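Local atomic coordinates of fructooligosaccharide ABC transporter substrate-binding protein FusA (Streptococcus pneumoniae, PDB entry 5G62), a protein that binds long- and short-chain fructooligosaccharides as the solute-binding component of the FusABC-MsmK ABC transporter, with a preference for tetrasaccharides and larger. Residues A[349-354]-A[372-377]; A[22-27]-A[340-345]; A[149-154]-A[164-169]; A[138-143]-A[265-270]. The protein carries 2 engineered substitutions. All coordinates share one frame; numbering follows the deposited sequence.

Contacts 1, 2 and 4 converge on one bound oligosaccharide, while contact 3 lies beside a calcium ion. Contacts 1 and 2 adjoin, their centres 9 Å apart, and the backbone of F352 in contact 1 bonds to T342 in contact 2. Contacts 3 and 4 form a second pair, 14 Å between centres, where L164 and F167 of 164-169 pack on V266 and G265. R375, W340 and W270, from contacts 1, 2 and 4, all bond to the fructose of chain D, although the centres of contacts 2 and 4 lie 33 Å apart. Contact 3 is remote from that sugar-binding group, 46 Å from contact 2 between centres.

Contact 1 of 4, residues A[349-354]-A[372-377]. With FRU (beta-D-fructofuranose), chain C; FRU (beta-D-fructofuranose), chain B; FRU (beta-D-fructofuranose), chain D.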
# COMPACT_ATOMS: atom_id res chain seq x y z
N GLN A 349 -10.12 6.26 -22.62
CA GLN A 349 -11.08 6.52 -21.56
C GLN A 349 -10.48 7.52 -20.57
O GLN A 349 -9.27 7.56 -20.36
CB GLN A 349 -11.47 5.22 -20.84
CG GLN A 349 -12.58 5.36 -19.82
CD GLN A 349 -13.06 4.00 -19.24
OE1 GLN A 349 -12.47 2.96 -19.52
NE2 GLN A 349 -14.12 4.04 -18.43
N ASN A 350 -11.35 8.33 -19.97
CA ASN A 350 -10.95 9.38 -19.04
C ASN A 350 -11.45 9.11 -17.63
O ASN A 350 -12.61 8.74 -17.43
CB ASN A 350 -11.49 10.73 -19.50
CG ASN A 350 -10.84 11.21 -20.77
OD1 ASN A 350 -9.68 11.63 -20.76
ND2 ASN A 350 -11.56 11.12 -21.86
N ILE A 351 -10.58 9.34 -16.64
CA ILE A 351 -10.98 9.25 -15.24
C ILE A 351 -11.93 10.39 -14.87
O ILE A 351 -12.89 10.19 -14.12
CB ILE A 351 -9.73 9.23 -14.34
CG1 ILE A 351 -8.97 7.90 -14.53
CG2 ILE A 351 -10.09 9.54 -12.89
CD1 ILE A 351 -9.57 6.71 -13.74
N PHE A 352 -11.69 11.59 -15.40
CA PHE A 352 -12.36 12.82 -15.01
C PHE A 352 -13.03 13.50 -16.21
O PHE A 352 -12.63 13.29 -17.36
CB PHE A 352 -11.37 13.84 -14.45
CG PHE A 352 -10.78 13.49 -13.12
CD1 PHE A 352 -11.54 13.53 -11.96
CD2 PHE A 352 -9.43 13.18 -13.03
CE1 PHE A 352 -10.98 13.23 -10.73
CE2 PHE A 352 -8.86 12.89 -11.79
CZ PHE A 352 -9.64 12.92 -10.64
N GLU A 353 -14.01 14.34 -15.93
CA GLU A 353 -14.38 15.44 -16.82
C GLU A 353 -14.15 16.75 -16.08
O GLU A 353 -14.24 16.81 -14.86
CB GLU A 353 -15.83 15.38 -17.30
CG GLU A 353 -16.85 15.56 -16.21
CD GLU A 353 -18.30 15.38 -16.67
OE1 GLU A 353 -18.57 15.38 -17.89
OE2 GLU A 353 -19.17 15.23 -15.80
N LEU A 354 -13.81 17.80 -16.83
CA LEU A 354 -13.56 19.11 -16.24
C LEU A 354 -14.83 19.94 -16.35
O LEU A 354 -15.29 20.22 -17.46
CB LEU A 354 -12.41 19.84 -16.94
CG LEU A 354 -12.09 21.25 -16.41
CD1 LEU A 354 -11.63 21.21 -14.99
CD2 LEU A 354 -11.04 21.92 -17.28
N ALA A 372 -7.77 0.27 -11.22
CA ALA A 372 -6.33 0.36 -11.21
C ALA A 372 -5.73 0.36 -12.62
O ALA A 372 -4.66 0.93 -12.83
CB ALA A 372 -5.71 -0.76 -10.37
N GLU A 373 -6.40 -0.25 -13.60
CA GLU A 373 -5.89 -0.34 -14.96
C GLU A 373 -5.85 1.03 -15.64
O GLU A 373 -4.80 1.48 -16.11
CB GLU A 373 -6.75 -1.32 -15.75
CG GLU A 373 -6.50 -1.38 -17.26
CD GLU A 373 -7.47 -2.34 -17.95
OE1 GLU A 373 -7.69 -3.46 -17.43
OE2 GLU A 373 -8.06 -1.95 -18.98
N LEU A 374 -6.99 1.71 -15.68
CA LEU A 374 -7.00 3.05 -16.28
C LEU A 374 -6.15 4.03 -15.46
O LEU A 374 -5.46 4.85 -16.05
CB LEU A 374 -8.42 3.57 -16.43
CG LEU A 374 -8.57 4.93 -17.13
CD1 LEU A 374 -7.90 4.99 -18.53
CD2 LEU A 374 -10.04 5.27 -17.21
N ARG A 375 -6.17 3.93 -14.12
CA ARG A 375 -5.32 4.82 -13.30
C ARG A 375 -3.84 4.67 -13.66
O ARG A 375 -3.15 5.67 -13.90
CB ARG A 375 -5.53 4.58 -11.80
CG ARG A 375 -4.65 5.47 -10.87
CD ARG A 375 -4.97 5.29 -9.38
NE ARG A 375 -4.16 6.18 -8.56
CZ ARG A 375 -4.19 6.29 -7.21
NH1 ARG A 375 -5.00 5.55 -6.40
NH2 ARG A 375 -3.40 7.22 -6.67
N GLN A 376 -3.35 3.44 -13.72
CA GLN A 376 -1.97 3.16 -14.12
C GLN A 376 -1.59 3.75 -15.47
O GLN A 376 -0.45 4.14 -15.66
CB GLN A 376 -1.72 1.66 -14.22
CG GLN A 376 -1.50 0.96 -12.94
CD GLN A 376 -1.41 -0.55 -13.16
OE1 GLN A 376 -0.39 -1.04 -13.61
NE2 GLN A 376 -2.50 -1.26 -12.89
N LYS A 377 -2.50 3.75 -16.43
CA LYS A 377 -2.19 4.31 -17.74
C LYS A 377 -2.04 5.83 -17.74
O LYS A 377 -1.26 6.35 -18.54
CB LYS A 377 -3.26 3.91 -18.75
CG LYS A 377 -3.30 2.42 -19.05
CD LYS A 377 -4.47 2.12 -19.93
CE LYS A 377 -4.52 0.64 -20.31
NZ LYS A 377 -5.81 0.32 -20.96
C1 FRU C . -2.70 2.65 -5.60
C2 FRU C . -1.76 2.51 -6.68
C3 FRU C . -1.96 3.40 -7.90
C4 FRU C . -1.60 2.70 -8.89
C5 FRU C . -2.14 1.30 -8.41
C6 FRU C . -1.71 0.16 -9.32
O1 FRU C . -4.07 2.58 -6.02
O3 FRU C . -1.27 4.57 -7.78
O4 FRU C . -2.23 3.05 -10.08
O5 FRU C . -1.82 1.16 -7.22
O6 FRU C . -0.37 -0.10 -9.02
C1 FRU B . -5.24 2.54 -3.86
C2 FRU B . -5.06 1.88 -5.23
C3 FRU B . -6.42 1.86 -6.08
C4 FRU B . -6.25 0.60 -6.91
C5 FRU B . -5.76 -0.21 -6.00
C6 FRU B . -4.94 -1.30 -6.67
O1 FRU B . -5.51 3.96 -4.03
O3 FRU B . -6.51 2.96 -6.88
O4 FRU B . -7.40 0.14 -7.54
O5 FRU B . -4.82 0.66 -5.03
O6 FRU B . -4.27 -1.94 -5.66
C1 FRU D . -5.47 4.68 -1.71
C2 FRU D . -6.31 4.54 -2.95
C3 FRU D . -6.91 5.94 -3.43
C4 FRU D . -8.11 5.50 -4.20
C5 FRU D . -8.62 4.57 -3.36
C6 FRU D . -9.46 3.55 -4.05
O1 FRU D . -4.35 5.47 -1.84
O3 FRU D . -6.01 6.70 -4.15
O4 FRU D . -8.94 6.60 -4.35
O5 FRU D . -7.35 3.90 -2.66
O6 FRU D . -9.94 2.60 -3.16
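L374 packs its isobutyl group against Q349 and I351, which fastens helix 371-378 of this solute-binding protein to the loop leading into the two-stranded sheet 352-355/360-363. CG of L374 stands anti to the backbone N (chi1 -176°), which carries the branch over to 349-354, where its two methyls find different targets. CD1 abuts the backbone, 3.4 Å from the carbonyl O of Q349. CD2 enters between two side chains: the extended chain of Q349 runs obliquely across it, with CG of Q349 3.6 Å from CD2 of L374, while I351 passes alongside in the opposite direction and brings its CD1 to 3.8 Å from the same CD2. The amide of Q349 is spoken for beyond this contact, OE1 by T369 and NE2 by L366, so its aliphatic stem is held in place as a wall for the leucine. One residue on, the helix faces the sugar. R375 is fully extended, its end leading away from 349-354, and E379 grips NE by a salt bridge while N339 O takes NH2. That fixes the rotation of the guanidinium: O3 of the chain C fructose sits over one face, and other fructose hydroxyls gather at its edge. NH1 donates to O3 of the chain B fructose at 3.0 Å (153°) and to O3 of the chain D fructose at 2.7 Å, with a weak third bond to O1 of the chain B fructose.

Contact 2 of 4, residues A[22-27]-A[340-345]; sequences KLILQR and WGTYGD. With FRU (beta-D-fructofuranose), chain D.
The carbonyl O of Y343 is gripped by both terminal nitrogens of R27, firmly by NH2 at 2.9 Å (161°) and weakly by NH1 at 3.3 Å. The oxygen lies in the guanidinium plane, whereas seen from the carbonyl the NH2 donor is tilted from its plane. NH1 also makes a weak, bent bond to OG1 of T342, an oxygen whose stronger partner is Q337. The same guanidinium lies flat on the Y343 ring, a cation-pi stack with planes 15° apart and R27 CZ 4.2 Å from the ring centroid. Tyrosine can present its face because CG stands between its backbone N and carbonyl carbon (chi1 63°), which brings the end of the ring round toward R27. On the other face of the guanidinium sits CG of L23, one helical turn earlier, so the cation is sandwiched. L23 CD2 reaches on to CB of D345 at 3.7 Å, and I24 slides CG1 past CB of T342 at 3.6 Å, giving the polar grip an apolar flank. This joins the first turns of helix 23-32 to the loop after helix 332-340; W340, the last residue of that helix, donates from NE1 to O3 of the chain D fructose (3.0 Å). A single arginine thus serves as donor at its edge and cation over a ring, a combination that should hold its orientation closely and probably stabilises its positive charge through the carbonyl dipole and the ring's pi electrons.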
# COMPACT_ATOMS: atom_id res chain seq x y z
N LYS A 22 2.01 10.89 -22.02
CA LYS A 22 0.81 11.03 -21.20
C LYS A 22 0.21 12.43 -21.37
O LYS A 22 0.93 13.43 -21.44
CB LYS A 22 1.13 10.78 -19.73
CG LYS A 22 1.43 9.30 -19.39
CD LYS A 22 1.77 9.14 -17.91
CE LYS A 22 1.92 7.69 -17.51
NZ LYS A 22 2.38 7.55 -16.14
N LEU A 23 -1.12 12.48 -21.40
CA LEU A 23 -1.82 13.74 -21.59
C LEU A 23 -1.48 14.74 -20.49
O LEU A 23 -1.28 15.93 -20.78
CB LEU A 23 -3.32 13.49 -21.65
CG LEU A 23 -4.21 14.64 -22.09
CD1 LEU A 23 -3.63 15.36 -23.32
CD2 LEU A 23 -5.60 14.13 -22.42
N ILE A 24 -1.41 14.28 -19.24
CA ILE A 24 -1.10 15.18 -18.14
C ILE A 24 0.24 15.89 -18.37
O ILE A 24 0.37 17.09 -18.13
CB ILE A 24 -1.09 14.43 -16.80
CG1 ILE A 24 -2.52 13.96 -16.41
CG2 ILE A 24 -0.41 15.31 -15.74
CD1 ILE A 24 -2.64 13.24 -15.06
N LEU A 25 1.26 15.15 -18.85
CA LEU A 25 2.60 15.70 -18.97
C LEU A 25 2.75 16.57 -20.24
O LEU A 25 3.54 17.53 -20.24
CB LEU A 25 3.64 14.57 -18.92
CG LEU A 25 3.70 13.89 -17.54
CD1 LEU A 25 4.65 12.70 -17.49
CD2 LEU A 25 4.07 14.89 -16.44
N GLN A 26 1.98 16.29 -21.29
CA GLN A 26 1.89 17.22 -22.42
C GLN A 26 1.37 18.57 -21.96
O GLN A 26 2.01 19.61 -22.18
CB GLN A 26 1.00 16.66 -23.52
CG GLN A 26 1.53 15.40 -24.20
CD GLN A 26 0.50 14.74 -25.12
OE1 GLN A 26 -0.33 15.41 -25.72
NE2 GLN A 26 0.56 13.45 -25.22
N ARG A 27 0.21 18.58 -21.29
CA ARG A 27 -0.35 19.84 -20.79
C ARG A 27 0.59 20.53 -19.80
O ARG A 27 0.67 21.77 -19.77
CB ARG A 27 -1.69 19.59 -20.13
CG ARG A 27 -2.76 19.07 -21.06
CD ARG A 27 -4.08 19.10 -20.35
NE ARG A 27 -5.16 18.64 -21.20
CZ ARG A 27 -6.02 17.71 -20.86
NH1 ARG A 27 -5.95 17.15 -19.65
NH2 ARG A 27 -6.97 17.36 -21.70
N TRP A 340 -4.60 10.68 -9.85
CA TRP A 340 -5.70 9.80 -10.25
C TRP A 340 -5.94 9.66 -11.75
O TRP A 340 -6.58 8.69 -12.14
CB TRP A 340 -6.99 10.26 -9.57
CG TRP A 340 -7.09 9.81 -8.10
CD1 TRP A 340 -6.70 8.61 -7.58
CD2 TRP A 340 -7.64 10.56 -7.02
NE1 TRP A 340 -6.98 8.57 -6.23
CE2 TRP A 340 -7.55 9.75 -5.86
CE3 TRP A 340 -8.21 11.85 -6.91
CZ2 TRP A 340 -7.98 10.18 -4.62
CZ3 TRP A 340 -8.65 12.27 -5.67
CH2 TRP A 340 -8.52 11.44 -4.53
N GLY A 341 -5.46 10.59 -12.60
CA GLY A 341 -5.77 10.58 -14.02
C GLY A 341 -6.28 11.95 -14.48
O GLY A 341 -6.09 12.96 -13.79
N THR A 342 -6.92 12.00 -15.65
CA THR A 342 -7.24 13.29 -16.26
C THR A 342 -8.53 13.22 -17.09
O THR A 342 -9.29 12.25 -17.03
CB THR A 342 -6.04 13.81 -17.08
OG1 THR A 342 -6.26 15.17 -17.47
CG2 THR A 342 -5.77 12.98 -18.31
N TYR A 343 -8.76 14.29 -17.86
CA TYR A 343 -9.97 14.54 -18.64
C TYR A 343 -9.63 14.84 -20.10
O TYR A 343 -8.51 15.20 -20.45
CB TYR A 343 -10.77 15.73 -18.07
CG TYR A 343 -9.97 17.02 -18.14
CD1 TYR A 343 -9.06 17.34 -17.15
CD2 TYR A 343 -10.08 17.89 -19.24
CE1 TYR A 343 -8.29 18.51 -17.23
CE2 TYR A 343 -9.33 19.05 -19.33
CZ TYR A 343 -8.43 19.34 -18.32
OH TYR A 343 -7.66 20.46 -18.38
N GLY A 344 -10.63 14.69 -20.95
CA GLY A 344 -10.60 15.24 -22.28
C GLY A 344 -9.74 14.53 -23.29
O GLY A 344 -9.47 15.11 -24.34
N ASP A 345 -9.28 13.31 -23.03
CA ASP A 345 -8.64 12.53 -24.07
C ASP A 345 -9.71 11.97 -24.98
O ASP A 345 -10.66 11.36 -24.50
CB ASP A 345 -7.81 11.39 -23.47
CG ASP A 345 -6.78 10.84 -24.44
OD1 ASP A 345 -7.00 10.92 -25.67
OD2 ASP A 345 -5.73 10.36 -24.00
C1 FRU D . -5.47 4.68 -1.71
C2 FRU D . -6.31 4.54 -2.95
C3 FRU D . -6.91 5.94 -3.43
C4 FRU D . -8.11 5.50 -4.20
C5 FRU D . -8.62 4.57 -3.36
C6 FRU D . -9.46 3.55 -4.05
O1 FRU D . -4.35 5.47 -1.84
O3 FRU D . -6.01 6.70 -4.15
O4 FRU D . -8.94 6.60 -4.35
O5 FRU D . -7.35 3.90 -2.66
O6 FRU D . -9.94 2.60 -3.16

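Contact 3 of 4, residues A[149-154]-A[164-169]; sequences LGLEMP and LEAFKN. With CA (calcium ion), chain F.
L149 and L151 both turn CG away from the carbonyl carbon, beside the backbone N (chi1 -63° and -56°), and each sends CD1 toward helix 157-169. On that helix F167 adopts a similar torsion, chi1 -69°, which swings its ring toward the loop. CD1 of L149 comes to the ring at its edge, in the plane, 3.9 Å from CD1 of F167, and it also rests 3.8 Å from the carbonyl O of A166. CD1 of L151 settles on the small methyl of A166, 3.7 Å from its CB, with F167 CE1 rather farther off. The methyl of A166 is thus met by both leucines, with L151 the nearer. Beyond the two segments, W145 meets the F167 ring edge-to-face and L146 packs on F167 and L151, so the phenyl is held from helix 143-149 as well. Between the leucines, G150 takes positive phi and ends helix 143-149 in a Schellman motif, and the chain leaves the helix toward 157-169. Where helix 157-169 finishes, the carbonyl O of K168 binds a calcium ion at 2.5 Å, and one of the ion's five water ligands donates to the carbonyl O of F167 at 2.7 Å. D171 adds a further ligand from the loop that follows. The contact packs the loop between helices 143-149 and 157-169 against the second helix, which leads into an EF-hand-like calcium loop altered by engineered residues at A179 and A180.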
# COMPACT_ATOMS: atom_id res chain seq x y z
N LEU A 149 -25.13 -23.26 -3.96
CA LEU A 149 -24.97 -24.42 -3.10
C LEU A 149 -25.87 -24.39 -1.88
O LEU A 149 -25.85 -25.35 -1.11
CB LEU A 149 -23.50 -24.56 -2.67
CG LEU A 149 -22.48 -24.80 -3.79
CD1 LEU A 149 -21.06 -24.74 -3.27
CD2 LEU A 149 -22.74 -26.11 -4.52
N GLY A 150 -26.65 -23.34 -1.68
CA GLY A 150 -27.54 -23.27 -0.53
C GLY A 150 -26.83 -23.03 0.79
O GLY A 150 -27.26 -23.55 1.82
N LEU A 151 -25.72 -22.28 0.78
CA LEU A 151 -24.89 -22.01 1.95
C LEU A 151 -25.13 -20.59 2.46
O LEU A 151 -25.31 -19.66 1.68
CB LEU A 151 -23.41 -22.17 1.62
CG LEU A 151 -22.96 -23.52 1.04
CD1 LEU A 151 -21.57 -23.47 0.49
CD2 LEU A 151 -23.10 -24.62 2.05
N GLU A 152 -25.08 -20.41 3.77
CA GLU A 152 -25.09 -19.09 4.36
C GLU A 152 -23.67 -18.51 4.40
O GLU A 152 -22.68 -19.24 4.41
CB GLU A 152 -25.68 -19.17 5.76
CG GLU A 152 -27.17 -19.54 5.76
CD GLU A 152 -27.71 -19.72 7.16
OE1 GLU A 152 -26.90 -19.62 8.11
OE2 GLU A 152 -28.92 -19.96 7.33
N MET A 153 -23.58 -17.18 4.40
CA MET A 153 -22.32 -16.49 4.65
C MET A 153 -21.66 -17.03 5.93
O MET A 153 -22.30 -17.09 6.97
CB MET A 153 -22.59 -14.99 4.79
CG MET A 153 -21.35 -14.11 4.78
SD MET A 153 -20.33 -14.23 3.31
CE MET A 153 -21.15 -13.12 2.19
N PRO A 154 -20.39 -17.43 5.89
CA PRO A 154 -19.72 -17.87 7.13
C PRO A 154 -19.72 -16.80 8.20
O PRO A 154 -19.58 -15.61 7.92
CB PRO A 154 -18.29 -18.19 6.67
CG PRO A 154 -18.27 -18.10 5.25
CD PRO A 154 -19.53 -17.54 4.72
N LEU A 164 -15.58 -23.63 2.22
CA LEU A 164 -14.53 -23.89 1.24
C LEU A 164 -14.53 -25.36 0.81
O LEU A 164 -14.22 -25.68 -0.34
CB LEU A 164 -13.16 -23.51 1.82
CG LEU A 164 -12.94 -22.01 2.16
CD1 LEU A 164 -11.60 -21.83 2.86
CD2 LEU A 164 -13.10 -21.13 0.90
N GLU A 165 -14.86 -26.27 1.74
CA GLU A 165 -14.95 -27.68 1.39
C GLU A 165 -16.14 -27.93 0.45
O GLU A 165 -16.04 -28.73 -0.48
CB GLU A 165 -15.05 -28.54 2.66
CG GLU A 165 -13.76 -28.64 3.47
CD GLU A 165 -13.92 -29.40 4.83
OE1 GLU A 165 -15.05 -29.55 5.30
OE2 GLU A 165 -12.93 -29.80 5.44
N ALA A 166 -17.25 -27.23 0.67
CA ALA A 166 -18.36 -27.30 -0.26
C ALA A 166 -17.95 -26.79 -1.65
O ALA A 166 -18.32 -27.37 -2.67
CB ALA A 166 -19.55 -26.52 0.30
N PHE A 167 -17.12 -25.73 -1.69
CA PHE A 167 -16.62 -25.23 -2.97
C PHE A 167 -15.78 -26.30 -3.67
O PHE A 167 -15.84 -26.41 -4.90
CB PHE A 167 -15.76 -23.96 -2.79
CG PHE A 167 -16.52 -22.73 -2.37
CD1 PHE A 167 -17.91 -22.69 -2.36
CD2 PHE A 167 -15.82 -21.58 -1.97
CE1 PHE A 167 -18.61 -21.52 -1.97
CE2 PHE A 167 -16.50 -20.41 -1.58
CZ PHE A 167 -17.90 -20.39 -1.57
N LYS A 168 -14.98 -27.06 -2.92
CA LYS A 168 -14.20 -28.14 -3.49
C LYS A 168 -15.08 -29.35 -3.85
O LYS A 168 -15.07 -29.81 -4.98
CB LYS A 168 -13.09 -28.57 -2.52
CG LYS A 168 -12.28 -29.73 -3.06
CD LYS A 168 -11.24 -30.25 -2.06
CE LYS A 168 -11.80 -31.14 -0.97
NZ LYS A 168 -10.75 -32.01 -0.38
N ASN A 169 -15.86 -29.86 -2.89
CA ASN A 169 -16.67 -31.07 -3.09
C ASN A 169 -17.97 -30.84 -3.87
O ASN A 169 -18.47 -31.78 -4.51
CB ASN A 169 -16.98 -31.69 -1.73
CG ASN A 169 -15.74 -32.16 -1.04
OD1 ASN A 169 -14.86 -32.74 -1.66
ND2 ASN A 169 -15.64 -31.89 0.25
CA CA F . -14.61 -30.16 -7.39
O HOH W 1 -15.01 -27.70 -7.15
O HOH W 2 -14.30 -29.20 -9.67
O HOH W 3 -12.25 -29.62 -7.13
O HOH W 4 -13.65 -32.33 -6.48
O HOH W 5 -13.96 -32.15 -8.89

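Contact 4 of 4, residues A[138-143]-A[265-270]. With FRU (beta-D-fructofuranose), chain D; FRU (beta-D-fructofuranose), chain B.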
# COMPACT_ATOMS: atom_id res chain seq x y z
N MET A 138 -8.23 -6.94 1.99
CA MET A 138 -9.61 -7.32 2.24
C MET A 138 -9.91 -8.69 1.63
O MET A 138 -9.38 -9.05 0.57
CB MET A 138 -10.59 -6.30 1.65
CG MET A 138 -10.72 -4.95 2.42
SD MET A 138 -11.77 -3.72 1.64
CE MET A 138 -13.34 -4.58 1.64
N ALA A 139 -10.76 -9.44 2.31
CA ALA A 139 -11.19 -10.77 1.87
C ALA A 139 -12.54 -10.65 1.19
O ALA A 139 -13.43 -9.96 1.69
CB ALA A 139 -11.28 -11.74 3.06
N TRP A 140 -12.69 -11.35 0.06
CA TRP A 140 -13.87 -11.35 -0.80
C TRP A 140 -14.29 -12.80 -1.02
O TRP A 140 -13.44 -13.69 -1.04
CB TRP A 140 -13.57 -10.70 -2.14
CG TRP A 140 -12.90 -9.37 -2.01
CD1 TRP A 140 -11.54 -9.11 -1.86
CD2 TRP A 140 -13.55 -8.11 -1.95
NE1 TRP A 140 -11.33 -7.76 -1.73
CE2 TRP A 140 -12.54 -7.12 -1.80
CE3 TRP A 140 -14.89 -7.71 -2.04
CZ2 TRP A 140 -12.84 -5.76 -1.74
CZ3 TRP A 140 -15.18 -6.36 -1.97
CH2 TRP A 140 -14.15 -5.40 -1.83
N ILE A 141 -15.59 -13.03 -1.18
CA ILE A 141 -16.15 -14.37 -1.34
C ILE A 141 -17.15 -14.37 -2.50
O ILE A 141 -17.81 -13.36 -2.79
CB ILE A 141 -16.79 -14.89 -0.02
CG1 ILE A 141 -17.28 -16.36 -0.14
CG2 ILE A 141 -17.90 -13.92 0.43
CD1 ILE A 141 -17.57 -17.02 1.22
N ASN A 142 -17.24 -15.52 -3.17
CA ASN A 142 -18.14 -15.73 -4.31
C ASN A 142 -19.52 -16.07 -3.75
O ASN A 142 -19.79 -17.19 -3.30
CB ASN A 142 -17.57 -16.82 -5.24
CG ASN A 142 -18.38 -16.97 -6.57
OD1 ASN A 142 -19.58 -16.81 -6.59
ND2 ASN A 142 -17.67 -17.27 -7.65
N LYS A 143 -20.38 -15.05 -3.73
CA LYS A 143 -21.76 -15.16 -3.30
C LYS A 143 -22.63 -15.95 -4.28
O LYS A 143 -23.62 -16.55 -3.85
CB LYS A 143 -22.38 -13.77 -3.14
CG LYS A 143 -22.37 -13.17 -1.78
CD LYS A 143 -22.83 -11.72 -1.83
CE LYS A 143 -24.31 -11.54 -1.60
NZ LYS A 143 -24.60 -11.33 -0.16
N GLY A 265 -13.08 -19.05 -4.83
CA GLY A 265 -14.11 -19.01 -3.83
C GLY A 265 -13.91 -17.83 -2.88
O GLY A 265 -14.77 -16.96 -2.74
N VAL A 266 -12.76 -17.79 -2.23
CA VAL A 266 -12.36 -16.70 -1.35
C VAL A 266 -10.98 -16.25 -1.80
O VAL A 266 -10.12 -17.07 -2.10
CB VAL A 266 -12.35 -17.13 0.13
CG1 VAL A 266 -11.60 -16.09 1.05
CG2 VAL A 266 -13.74 -17.47 0.62
N TYR A 267 -10.77 -14.94 -1.89
CA TYR A 267 -9.46 -14.43 -2.25
C TYR A 267 -9.30 -13.06 -1.61
O TYR A 267 -10.25 -12.52 -1.05
CB TYR A 267 -9.26 -14.35 -3.79
CG TYR A 267 -10.02 -13.21 -4.47
CD1 TYR A 267 -11.38 -13.32 -4.76
CD2 TYR A 267 -9.36 -12.02 -4.81
CE1 TYR A 267 -12.09 -12.27 -5.35
CE2 TYR A 267 -10.06 -10.96 -5.41
CZ TYR A 267 -11.40 -11.07 -5.68
OH TYR A 267 -12.07 -10.03 -6.28
N PHE A 268 -8.11 -12.48 -1.74
CA PHE A 268 -7.78 -11.21 -1.09
C PHE A 268 -7.33 -10.16 -2.11
O PHE A 268 -6.50 -10.45 -2.97
CB PHE A 268 -6.66 -11.40 -0.05
CG PHE A 268 -6.97 -12.42 1.01
CD1 PHE A 268 -6.82 -13.80 0.75
CD2 PHE A 268 -7.45 -12.03 2.23
CE1 PHE A 268 -7.12 -14.76 1.71
CE2 PHE A 268 -7.76 -13.00 3.22
CZ PHE A 268 -7.58 -14.35 2.97
N THR A 269 -7.79 -8.92 -1.96
CA THR A 269 -7.27 -7.84 -2.79
C THR A 269 -7.74 -6.49 -2.23
O THR A 269 -8.62 -6.42 -1.38
CB THR A 269 -7.68 -7.99 -4.29
OG1 THR A 269 -6.85 -7.16 -5.13
CG2 THR A 269 -9.15 -7.67 -4.50
N TRP A 270 -7.14 -5.41 -2.75
CA TRP A 270 -7.62 -4.08 -2.33
C TRP A 270 -9.08 -3.85 -2.72
O TRP A 270 -9.88 -3.41 -1.89
CB TRP A 270 -6.78 -2.96 -2.95
CG TRP A 270 -7.15 -1.56 -2.50
CD1 TRP A 270 -8.00 -0.67 -3.14
CD2 TRP A 270 -6.59 -0.84 -1.39
NE1 TRP A 270 -8.01 0.55 -2.46
CE2 TRP A 270 -7.16 0.46 -1.39
CE3 TRP A 270 -5.67 -1.18 -0.39
CZ2 TRP A 270 -6.86 1.40 -0.40
CZ3 TRP A 270 -5.36 -0.23 0.58
CH2 TRP A 270 -5.93 1.05 0.55
C1 FRU D . -5.47 4.68 -1.71
C2 FRU D . -6.31 4.54 -2.95
C3 FRU D . -6.91 5.94 -3.43
C4 FRU D . -8.11 5.50 -4.20
C5 FRU D . -8.62 4.57 -3.36
C6 FRU D . -9.46 3.55 -4.05
O1 FRU D . -4.35 5.47 -1.84
O3 FRU D . -6.01 6.70 -4.15
O4 FRU D . -8.94 6.60 -4.35
O5 FRU D . -7.35 3.90 -2.66
O6 FRU D . -9.94 2.60 -3.16
C1 FRU B . -5.24 2.54 -3.86
C2 FRU B . -5.06 1.88 -5.23
C3 FRU B . -6.42 1.86 -6.08
C4 FRU B . -6.25 0.60 -6.91
C5 FRU B . -5.76 -0.21 -6.00
C6 FRU B . -4.94 -1.30 -6.67
O1 FRU B . -5.51 3.96 -4.03
O3 FRU B . -6.51 2.96 -6.88
O4 FRU B . -7.40 0.14 -7.54
O5 FRU B . -4.82 0.66 -5.03
O6 FRU B . -4.27 -1.94 -5.66
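Strands 138-142 and 264-269 are antiparallel neighbours in the mixed four-stranded sheet of one lobe, and W140 with Y267 forms a hydrogen-bonded pair between them. W140 N reaches Y267 O at 2.9 Å, and Y267 N returns a bond to W140 O at 3.1 Å. Further along, N142 N takes the carbonyl O of G265 at 2.9 Å. A139 with F268 and I141 with V266 are non-hydrogen-bonded pairs on the other face of the sheet, joined by side chains: CG1 of I141 lies 3.8 Å from CG2 of V266. On the face of W140, the indole runs along the neighbouring strand, edge toward its backbone, because CG sits beside the backbone N (chi1 -50°). Its NE1 donates to T269 O at 3.0 Å in a straight bond (180°), in the indole plane but above the carbonyl plane. The Y267 ring lies roughly parallel to the indole's five-membered ring but is strongly offset from it. Immediately after T269 comes W270, which lays one ring face against C1 of the chain B fructose and donates from NE1 to O6 of the chain D fructose at 2.9 Å (166°). R404 adds a cation-pi contact to W270 and a hydrogen bond to its carbonyl O. The indole bond to T269 O therefore ties down the backbone right beside the substrate-binding tryptophan, consistent with a second-shell role for W140.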